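Local coordinates for putative uncharacterized protein Smu.1393c (Streptococcus mutans, PDB 4L9A) that probably acts as a carboxylesterase, hydrolysing ester bonds as a member of the alpha/beta hydrolase family, at residues K108-L113 with S131-L136; Y112-H117 with L125-Q130. One frame throughout, in Å; residues are numbered along the deposited sequence.

Contact 1: residues K108-L113 with S131-L136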
# COMPACT_ATOMS: atom_id res chain seq x y z
N LYS A 108 -16.06 10.61 -7.57
CA LYS A 108 -16.97 10.26 -8.66
C LYS A 108 -16.70 8.92 -9.37
O LYS A 108 -17.61 8.34 -9.96
CB LYS A 108 -17.04 11.39 -9.70
CG LYS A 108 -17.67 12.68 -9.19
CD LYS A 108 -17.54 13.81 -10.21
CE LYS A 108 -18.58 14.91 -9.97
NZ LYS A 108 -18.49 15.45 -8.59
N PHE A 109 -15.46 8.44 -9.34
CA PHE A 109 -15.10 7.25 -10.10
C PHE A 109 -16.07 6.10 -9.86
O PHE A 109 -16.54 5.89 -8.74
CB PHE A 109 -13.66 6.82 -9.83
CG PHE A 109 -13.41 6.30 -8.44
CD1 PHE A 109 -13.03 7.17 -7.42
CD2 PHE A 109 -13.50 4.95 -8.15
CE1 PHE A 109 -12.77 6.69 -6.13
CE2 PHE A 109 -13.25 4.46 -6.87
CZ PHE A 109 -12.88 5.34 -5.86
N GLN A 110 -16.40 5.36 -10.91
CA GLN A 110 -17.33 4.24 -10.76
C GLN A 110 -16.61 2.88 -10.71
O GLN A 110 -17.14 1.91 -10.17
CB GLN A 110 -18.41 4.26 -11.84
CG GLN A 110 -19.52 5.28 -11.55
CD GLN A 110 -20.04 5.16 -10.13
OE1 GLN A 110 -20.16 4.06 -9.59
NE2 GLN A 110 -20.32 6.30 -9.51
N SER A 111 -15.41 2.82 -11.28
CA SER A 111 -14.59 1.61 -11.19
C SER A 111 -13.17 1.95 -10.75
O SER A 111 -12.73 3.10 -10.87
CB SER A 111 -14.58 0.87 -12.53
OG SER A 111 -14.04 1.69 -13.54
N TYR A 112 -12.45 0.96 -10.23
CA TYR A 112 -11.11 1.22 -9.73
C TYR A 112 -10.19 -0.00 -9.80
O TYR A 112 -10.65 -1.14 -9.95
CB TYR A 112 -11.19 1.69 -8.28
CG TYR A 112 -11.66 0.61 -7.33
CD1 TYR A 112 -13.01 0.27 -7.24
CD2 TYR A 112 -10.76 -0.07 -6.53
CE1 TYR A 112 -13.44 -0.73 -6.37
CE2 TYR A 112 -11.17 -1.06 -5.65
CZ TYR A 112 -12.51 -1.39 -5.58
OH TYR A 112 -12.92 -2.38 -4.70
N LEU A 113 -8.90 0.26 -9.69
CA LEU A 113 -7.91 -0.77 -9.39
C LEU A 113 -7.21 -0.35 -8.11
O LEU A 113 -6.98 0.84 -7.88
CB LEU A 113 -6.89 -0.90 -10.52
CG LEU A 113 -7.36 -1.56 -11.81
CD1 LEU A 113 -8.08 -0.54 -12.68
CD2 LEU A 113 -6.17 -2.16 -12.56
N SER A 131 -16.89 -3.25 -1.49
CA SER A 131 -17.21 -2.01 -2.21
C SER A 131 -18.27 -2.22 -3.28
O SER A 131 -18.18 -3.16 -4.06
CB SER A 131 -15.96 -1.46 -2.88
OG SER A 131 -15.50 -2.37 -3.88
N SER A 132 -19.25 -1.33 -3.34
CA SER A 132 -20.26 -1.41 -4.40
C SER A 132 -19.70 -0.90 -5.72
O SER A 132 -20.26 -1.17 -6.78
CB SER A 132 -21.54 -0.67 -4.00
OG SER A 132 -21.24 0.47 -3.23
N LYS A 133 -18.61 -0.14 -5.66
CA LYS A 133 -17.90 0.24 -6.89
C LYS A 133 -17.16 -0.97 -7.43
O LYS A 133 -16.77 -1.85 -6.66
CB LYS A 133 -16.94 1.41 -6.64
CG LYS A 133 -17.70 2.73 -6.42
CD LYS A 133 -16.79 3.93 -6.24
CE LYS A 133 -17.64 5.18 -5.96
NZ LYS A 133 -16.92 6.46 -6.18
N ALA A 134 -16.97 -1.00 -8.74
CA ALA A 134 -16.41 -2.18 -9.40
C ALA A 134 -14.89 -2.18 -9.40
O ALA A 134 -14.26 -1.27 -9.94
CB ALA A 134 -16.94 -2.31 -10.82
N CYS A 135 -14.31 -3.23 -8.83
CA CYS A 135 -12.87 -3.41 -8.86
C CYS A 135 -12.45 -4.10 -10.15
O CYS A 135 -12.94 -5.18 -10.47
CB CYS A 135 -12.43 -4.22 -7.66
SG CYS A 135 -10.65 -4.37 -7.53
N LEU A 136 -11.55 -3.48 -10.90
CA LEU A 136 -11.07 -4.06 -12.15
C LEU A 136 -9.75 -4.84 -12.01
O LEU A 136 -9.34 -5.54 -12.94
CB LEU A 136 -10.88 -2.98 -13.21
CG LEU A 136 -12.15 -2.19 -13.54
CD1 LEU A 136 -11.82 -1.05 -14.48
CD2 LEU A 136 -13.20 -3.10 -14.13
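Lys133 NZ lies over the centre of one face of the Phe109 ring, 4.0 Å from the ring centroid and 2° off its normal, in a cation-pi contact. The Tyr112 ring carries Cys135 CA on one face, displaced toward the rim, 3.9 Å from the centroid. Cys135 SG comes in obliquely as a sulfur-aromatic contact, while the carbonyl of Lys133 and Ser131 OG meet the ring's edge. At the tip of that ring, Tyr112 OH and Ser131 OG share a hydrogen bond of 2.7 Å. Lys133 CG stands anti to the carbonyl carbon (chi1 -72°), and the extended chain beyond it crosses the Phe109 side chain at about a right angle and gives NZ a 2.7 Å bond to Phe109 O. Strands 111-117 and 134-141 are neighbouring parallel strands of one beta-alpha-beta unit in the alpha/beta hydrolase sheet: Ala134 N donates to Gln110 O, Tyr112 N to Ala134 O, and Leu136 N to Tyr112 O at 2.7 Å. Leu113 CD1 packs on Leu136 CB. Phe104 O in the last turn of helix 93-106 and Phe107 O just after it also accept from Lys133 NZ. Three carbonyl oxygens and an aromatic face around one buried ammonium would be expected to stabilise its positive charge.

Contact 2: residues Y112-H117 with L125-Q130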
# COMPACT_ATOMS: atom_id res chain seq x y z
N TYR A 112 -12.45 0.96 -10.23
CA TYR A 112 -11.11 1.22 -9.73
C TYR A 112 -10.19 -0.00 -9.80
O TYR A 112 -10.65 -1.14 -9.95
CB TYR A 112 -11.19 1.69 -8.28
CG TYR A 112 -11.66 0.61 -7.33
CD1 TYR A 112 -13.01 0.27 -7.24
CD2 TYR A 112 -10.76 -0.07 -6.53
CE1 TYR A 112 -13.44 -0.73 -6.37
CE2 TYR A 112 -11.17 -1.06 -5.65
CZ TYR A 112 -12.51 -1.39 -5.58
OH TYR A 112 -12.92 -2.38 -4.70
N LEU A 113 -8.90 0.26 -9.69
CA LEU A 113 -7.91 -0.77 -9.39
C LEU A 113 -7.21 -0.35 -8.11
O LEU A 113 -6.98 0.84 -7.88
CB LEU A 113 -6.89 -0.90 -10.52
CG LEU A 113 -7.36 -1.56 -11.81
CD1 LEU A 113 -8.08 -0.54 -12.68
CD2 LEU A 113 -6.17 -2.16 -12.56
N LEU A 114 -6.93 -1.33 -7.26
CA LEU A 114 -6.18 -1.09 -6.04
C LEU A 114 -4.72 -1.41 -6.28
O LEU A 114 -4.39 -2.46 -6.85
CB LEU A 114 -6.71 -1.98 -4.92
CG LEU A 114 -7.78 -1.35 -4.03
CD1 LEU A 114 -8.52 -2.42 -3.22
CD2 LEU A 114 -7.14 -0.30 -3.14
N CYS A 115 -3.83 -0.51 -5.85
CA CYS A 115 -2.40 -0.74 -5.93
C CYS A 115 -1.85 -0.54 -4.53
O CYS A 115 -1.96 0.55 -3.97
CB CYS A 115 -1.73 0.23 -6.91
SG CYS A 115 0.09 0.05 -7.07
N VAL A 116 -1.28 -1.58 -3.94
CA VAL A 116 -0.85 -1.48 -2.55
C VAL A 116 0.54 -2.04 -2.36
O VAL A 116 1.02 -2.88 -3.15
CB VAL A 116 -1.83 -2.22 -1.60
CG1 VAL A 116 -3.26 -1.89 -1.95
CG2 VAL A 116 -1.61 -3.76 -1.69
N HIS A 117 1.19 -1.56 -1.30
CA HIS A 117 2.44 -2.13 -0.84
C HIS A 117 2.23 -2.77 0.52
O HIS A 117 1.52 -2.21 1.37
CB HIS A 117 3.52 -1.04 -0.74
CG HIS A 117 4.84 -1.54 -0.27
ND1 HIS A 117 5.48 -1.03 0.85
CD2 HIS A 117 5.66 -2.50 -0.75
CE1 HIS A 117 6.63 -1.66 1.02
NE2 HIS A 117 6.76 -2.56 0.06
N LEU A 125 -8.01 -6.38 0.49
CA LEU A 125 -8.84 -7.56 0.33
C LEU A 125 -10.29 -7.29 0.77
O LEU A 125 -11.23 -7.71 0.11
CB LEU A 125 -8.23 -8.74 1.09
CG LEU A 125 -6.94 -9.25 0.46
CD1 LEU A 125 -6.15 -10.09 1.46
CD2 LEU A 125 -7.27 -10.06 -0.81
N GLN A 126 -10.45 -6.58 1.88
CA GLN A 126 -11.80 -6.29 2.38
C GLN A 126 -12.52 -5.29 1.49
O GLN A 126 -13.70 -5.45 1.21
CB GLN A 126 -11.74 -5.75 3.82
CG GLN A 126 -10.90 -6.61 4.74
CD GLN A 126 -11.49 -8.00 4.93
OE1 GLN A 126 -12.68 -8.21 4.68
NE2 GLN A 126 -10.66 -8.94 5.38
N ILE A 127 -11.80 -4.27 1.04
CA ILE A 127 -12.35 -3.27 0.13
C ILE A 127 -12.94 -3.90 -1.14
O ILE A 127 -14.08 -3.62 -1.52
CB ILE A 127 -11.26 -2.24 -0.26
CG1 ILE A 127 -10.79 -1.48 0.98
CG2 ILE A 127 -11.77 -1.28 -1.33
CD1 ILE A 127 -9.50 -0.72 0.79
N MSE A 128 -12.18 -4.77 -1.79
CA MSE A 128 -12.65 -5.38 -3.02
C MSE A 128 -13.84 -6.30 -2.76
O MSE A 128 -14.71 -6.45 -3.61
CB MSE A 128 -11.51 -6.15 -3.71
CG MSE A 128 -10.34 -5.26 -4.10
SE MSE A 128 -8.93 -6.25 -5.09
CE MSE A 128 -8.08 -7.17 -3.58
N ASN A 129 -13.89 -6.89 -1.58
CA ASN A 129 -14.99 -7.77 -1.20
C ASN A 129 -16.26 -7.00 -0.79
O ASN A 129 -17.36 -7.53 -0.87
CB ASN A 129 -14.52 -8.73 -0.10
CG ASN A 129 -15.60 -9.69 0.36
OD1 ASN A 129 -16.03 -10.58 -0.39
ND2 ASN A 129 -16.03 -9.53 1.60
N GLN A 130 -16.11 -5.74 -0.38
CA GLN A 130 -17.25 -5.00 0.18
C GLN A 130 -17.74 -3.80 -0.63
O GLN A 130 -18.88 -3.37 -0.45
CB GLN A 130 -16.93 -4.50 1.60
CG GLN A 130 -16.53 -5.57 2.59
CD GLN A 130 -16.19 -4.97 3.94
OE1 GLN A 130 -16.80 -3.97 4.36
NE2 GLN A 130 -15.22 -5.57 4.63
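Ile127 O, near the end of helix 120-130, accepts the helical bond of Gln130 N at 3.1 Å and is also hydrogen-bonded with Ser131 OG, just past the helix. Tyr112 OH lies 3.6 Å from this oxygen, too far for a hydrogen bond, but Ser131 OG is bonded with both. The contact is the first half of a beta-alpha-beta crossover of the alpha/beta hydrolase fold, strand 112-117 and helix 125-130 running nearly antiparallel, 169° between their directions and their axes 10.1 Å apart at closest approach. The turn between strand 111-117 and helix 120-130 is probably the nucleophile elbow of the fold; the contact itself lies toward the start of the strand and the end of the helix. Met128 CA touches Tyr112 OH at 3.4 Å, and Ile127 CG2 lies 3.7 Å from the same hydroxyl oxygen. Beside it the packing is apolar. Ile127 CG2, anti to its own backbone N, reaches both Tyr112 and Leu114, and Phe104 and Ile100 of helix 93-106 touch Ile127 as well. In Met128, present as selenomethionine, chi1 of -61° sets CG against Leu114. Leu114 CD1 touches Ile127 CG2 at 3.9 Å and presses on Met128 CG at 3.5 Å, tighter than usual for two carbons.

In the fold
Contacts 1 and 2 both start from strand 111-117 and lie about 9 Å apart between centres. Along the chain the strand is followed by helix 120-130 and then strand 134-141: contact 2 joins strand to helix, and contact 1 joins the two neighbouring parallel strands, completing one beta-alpha-beta unit in the mixed sheet of the alpha/beta hydrolase fold. Tyr112 belongs to both, and the contacts also touch directly where Cys135 SG packs 3.5 Å from Met128 SE. Contact 1 lies nearer the periphery, about 17 Å from the chain centre against about 10 Å for contact 2. Together they pack the end of the unit remote from the strand-to-helix turn, the probable nucleophile elbow.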